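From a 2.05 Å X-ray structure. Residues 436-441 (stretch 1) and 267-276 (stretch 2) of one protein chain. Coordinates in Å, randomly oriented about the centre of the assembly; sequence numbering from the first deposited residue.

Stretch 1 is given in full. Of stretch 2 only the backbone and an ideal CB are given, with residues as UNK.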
# COMPACT_ATOMS: atom_id res chain seq x y z
N ASN A 436 -19.07 -6.38 -20.64
CA ASN A 436 -19.55 -7.70 -21.06
C ASN A 436 -20.05 -8.55 -19.89
O ASN A 436 -19.96 -9.78 -19.90
CB ASN A 436 -18.51 -8.43 -21.91
CG ASN A 436 -18.17 -7.67 -23.17
OD1 ASN A 436 -19.03 -7.13 -23.89
ND2 ASN A 436 -16.91 -7.63 -23.44
N MET A 437 -20.62 -7.88 -18.91
CA MET A 437 -21.15 -8.56 -17.74
C MET A 437 -22.06 -7.64 -16.94
O MET A 437 -21.96 -6.45 -17.06
CB MET A 437 -20.02 -9.04 -16.83
CG MET A 437 -19.16 -7.95 -16.19
SD MET A 437 -17.89 -8.61 -15.06
CE MET A 437 -18.86 -8.74 -13.54
N PRO A 438 -23.00 -8.23 -16.15
CA PRO A 438 -23.82 -7.41 -15.26
C PRO A 438 -23.10 -7.03 -13.98
O PRO A 438 -22.02 -7.51 -13.67
CB PRO A 438 -24.98 -8.38 -14.90
CG PRO A 438 -24.31 -9.71 -14.85
CD PRO A 438 -23.31 -9.67 -16.00
N GLY A 439 -23.77 -6.17 -13.21
CA GLY A 439 -23.50 -5.98 -11.79
C GLY A 439 -24.13 -7.17 -11.06
O GLY A 439 -24.53 -8.11 -11.71
N PRO A 440 -24.22 -7.12 -9.73
CA PRO A 440 -23.87 -5.94 -8.95
C PRO A 440 -22.40 -5.84 -8.65
O PRO A 440 -21.61 -6.72 -9.05
CB PRO A 440 -24.72 -6.11 -7.67
CG PRO A 440 -24.73 -7.59 -7.47
CD PRO A 440 -24.87 -8.14 -8.88
N GLU A 441 -22.03 -4.76 -7.96
CA GLU A 441 -20.66 -4.52 -7.46
C GLU A 441 -20.26 -5.58 -6.44
O GLU A 441 -21.11 -6.16 -5.75
CB GLU A 441 -20.51 -3.13 -6.82
CG GLU A 441 -21.25 -2.87 -5.48
CD GLU A 441 -22.76 -2.70 -5.61
OE1 GLU A 441 -23.34 -2.73 -6.72
OE2 GLU A 441 -23.41 -2.50 -4.59
N UNK A 267 -29.37 -10.32 -21.96
CA UNK A 267 -29.47 -10.91 -20.64
C UNK A 267 -29.08 -9.91 -19.57
O UNK A 267 -29.79 -9.76 -18.55
CB UNK A 267 -28.59 -12.16 -20.54
N UNK A 268 -27.94 -9.24 -19.78
CA UNK A 268 -27.47 -8.23 -18.86
C UNK A 268 -28.44 -7.02 -18.76
O UNK A 268 -28.61 -6.47 -17.67
CB UNK A 268 -26.08 -7.76 -19.30
N UNK A 269 -29.01 -6.60 -19.89
CA UNK A 269 -29.96 -5.49 -19.87
C UNK A 269 -31.24 -5.85 -19.11
O UNK A 269 -31.78 -5.02 -18.39
CB UNK A 269 -30.30 -5.07 -21.30
N UNK A 270 -31.71 -7.08 -19.27
CA UNK A 270 -32.87 -7.52 -18.47
C UNK A 270 -32.58 -7.37 -16.99
O UNK A 270 -33.42 -6.87 -16.22
CB UNK A 270 -33.23 -8.97 -18.79
N UNK A 271 -31.40 -7.85 -16.60
CA UNK A 271 -30.92 -7.67 -15.23
C UNK A 271 -30.82 -6.18 -14.83
O UNK A 271 -31.45 -5.73 -13.85
CB UNK A 271 -29.55 -8.34 -15.07
N UNK A 272 -30.12 -5.39 -15.65
CA UNK A 272 -29.81 -4.03 -15.28
C UNK A 272 -31.02 -3.11 -15.20
O UNK A 272 -31.05 -2.20 -14.38
CB UNK A 272 -28.80 -3.46 -16.28
N UNK A 273 -32.04 -3.37 -16.03
CA UNK A 273 -33.25 -2.60 -15.96
C UNK A 273 -34.24 -3.10 -14.91
O UNK A 273 -34.88 -2.31 -14.23
CB UNK A 273 -33.92 -2.59 -17.34
N UNK A 274 -34.45 -4.41 -14.83
CA UNK A 274 -35.60 -4.94 -14.10
C UNK A 274 -35.30 -5.50 -12.76
O UNK A 274 -36.23 -5.70 -11.99
CB UNK A 274 -36.28 -6.03 -14.93
N UNK A 275 -34.04 -5.72 -12.44
CA UNK A 275 -33.68 -6.17 -11.10
C UNK A 275 -34.14 -5.12 -10.13
O UNK A 275 -33.98 -3.93 -10.38
CB UNK A 275 -32.18 -6.43 -10.97
N UNK A 276 -34.89 -5.59 -9.13
CA UNK A 276 -35.51 -4.71 -8.13
C UNK A 276 -36.40 -3.65 -8.76
O UNK A 276 -36.51 -2.53 -8.27
CB UNK A 276 -34.43 -4.03 -7.29

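Stretch 1 is an extended, non-regular segment, Asn436 to Glu441, that runs past a helix that begins earlier in the chain and continues to 274, and offers it mostly prolines and backbone. Its Asn436 and Glu441 side chains stay clear of the contact, so apolar matter dominates what the helix meets.

At position 267 the CA-to-CB bond finds nothing of stretch 1 within 5.5 Å, and helical phi/psi of -60/-48 admit almost any residue. The deposited Lys267 has an extended side chain whose NZ is hydrogen-bonded elsewhere in the structure.

Position 268 points toward stretch 1, and here the two backbones come closest, with 5.2 Å between the CA atoms of 268 and Pro438. The ideal CB of 268 lies 4.4 Å from Pro438 N, which leaves room for a small or short branched group such as Ala, Ser, Thr or Val. The residue is Thr268, with chi1 at -51° (m). Its CG2 makes the closest contacts, 3.5 Å from Pro438 CA, 3.7 Å from Pro438 CB and 3.8 Å from Met437 O. The hydroxyl OG1 is hydrogen-bonded elsewhere in the structure.

Positions 269 and 270 are out of reach of stretch 1, which therefore says little beyond helix compatibility; they are Leu269 and Leu270.

One turn on from Thr268, position 271 again points toward stretch 1. Its ideal CB is 4.6 Å from Pro438 CB, and beyond it lies a run of Pro438, Gly439 and Pro440 with no side chain at its centre. A long or flat apolar group, such as Leu, Met, Phe or Trp, could extend along this surface. The deposited Trp271, with chi1 at 179° (t), covers the whole run. Its CE3 is 3.8 Å from Pro438 CB, its CZ3 is 3.4 Å from Gly439 N, and its CZ2 is 3.6 Å from Pro440 N and 3.9 Å from Pro440 CD. Gly439 C lies over one face of the indole. The bare glycine makes this approach possible, because an ideal CB on Gly439 would fall 2.9 Å from Trp271 CH2, a clash. The cis peptide before Pro440 belongs to the same close-fitting backbone.

Position 272 points sideways, with nothing of stretch 1 near its ideal CB, so small and larger residues alike could be accommodated on this side; it is Ala272. Positions 273 and 274 are out of reach and could carry many side chains. They are Lys273 and Tyr274, whose NZ and OH are hydrogen-bonded elsewhere in the structure.

Position 275 is the first to leave helical phi/psi, at -59/128. It points toward stretch 1, but nothing lies within 5.5 Å of its ideal CB, so only a long side chain, preferably apolar, could arrive at the Pro440 ring. Trp275 does so: its CH2 lies 4.0 Å from Pro440 CB.

Position 276, out of reach, has positive phi/psi of 57/34, a conformation well suited to Gly, Asn or Asp; it is Asn276.

Stretch 2 (267-276) KTLLWAKYWN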
# COMPACT_ATOMS: atom_id res chain seq x y z
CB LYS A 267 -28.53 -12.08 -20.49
CG LYS A 267 -29.04 -13.37 -21.07
CD LYS A 267 -27.98 -14.45 -20.81
CE LYS A 267 -28.42 -15.77 -21.41
NZ LYS A 267 -27.27 -16.72 -21.40
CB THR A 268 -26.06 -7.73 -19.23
OG1 THR A 268 -25.18 -8.85 -19.40
CG2 THR A 268 -25.54 -6.76 -18.19
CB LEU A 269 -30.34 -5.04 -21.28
CG LEU A 269 -31.27 -3.84 -21.36
CD1 LEU A 269 -30.63 -2.62 -20.70
CD2 LEU A 269 -31.57 -3.56 -22.83
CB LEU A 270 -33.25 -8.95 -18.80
CG LEU A 270 -34.02 -9.20 -20.10
CD1 LEU A 270 -34.10 -10.72 -20.35
CD2 LEU A 270 -35.43 -8.61 -20.02
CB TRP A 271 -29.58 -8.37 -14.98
CG TRP A 271 -29.15 -8.13 -13.59
CD1 TRP A 271 -29.50 -8.86 -12.47
CD2 TRP A 271 -28.32 -7.06 -13.12
NE1 TRP A 271 -28.96 -8.29 -11.36
CE2 TRP A 271 -28.26 -7.17 -11.72
CE3 TRP A 271 -27.67 -5.99 -13.75
CZ2 TRP A 271 -27.54 -6.27 -10.95
CZ3 TRP A 271 -26.97 -5.07 -12.95
CH2 TRP A 271 -26.91 -5.23 -11.59
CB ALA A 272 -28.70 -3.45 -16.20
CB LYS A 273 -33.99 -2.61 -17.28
CG LYS A 273 -35.16 -1.64 -17.36
CD LYS A 273 -34.76 -0.18 -17.22
CE LYS A 273 -34.93 0.36 -15.83
NZ LYS A 273 -34.46 1.76 -15.73
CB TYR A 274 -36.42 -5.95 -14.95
CG TYR A 274 -36.82 -5.36 -16.24
CD1 TYR A 274 -37.53 -4.16 -16.28
CD2 TYR A 274 -36.49 -5.98 -17.44
CE1 TYR A 274 -37.91 -3.59 -17.49
CE2 TYR A 274 -36.88 -5.44 -18.64
CZ TYR A 274 -37.56 -4.24 -18.69
OH TYR A 274 -37.94 -3.67 -19.92
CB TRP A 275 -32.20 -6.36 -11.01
CG TRP A 275 -31.60 -6.98 -9.78
CD1 TRP A 275 -31.80 -8.26 -9.29
CD2 TRP A 275 -30.62 -6.39 -8.93
NE1 TRP A 275 -30.98 -8.49 -8.20
CE2 TRP A 275 -30.23 -7.36 -7.98
CE3 TRP A 275 -30.00 -5.13 -8.90
CZ2 TRP A 275 -29.26 -7.11 -7.01
CZ3 TRP A 275 -29.00 -4.89 -7.91
CH2 TRP A 275 -28.66 -5.87 -6.99
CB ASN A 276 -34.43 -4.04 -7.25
CG ASN A 276 -34.96 -3.68 -5.86
OD1 ASN A 276 -35.93 -4.28 -5.39
ND2 ASN A 276 -34.37 -2.67 -5.23
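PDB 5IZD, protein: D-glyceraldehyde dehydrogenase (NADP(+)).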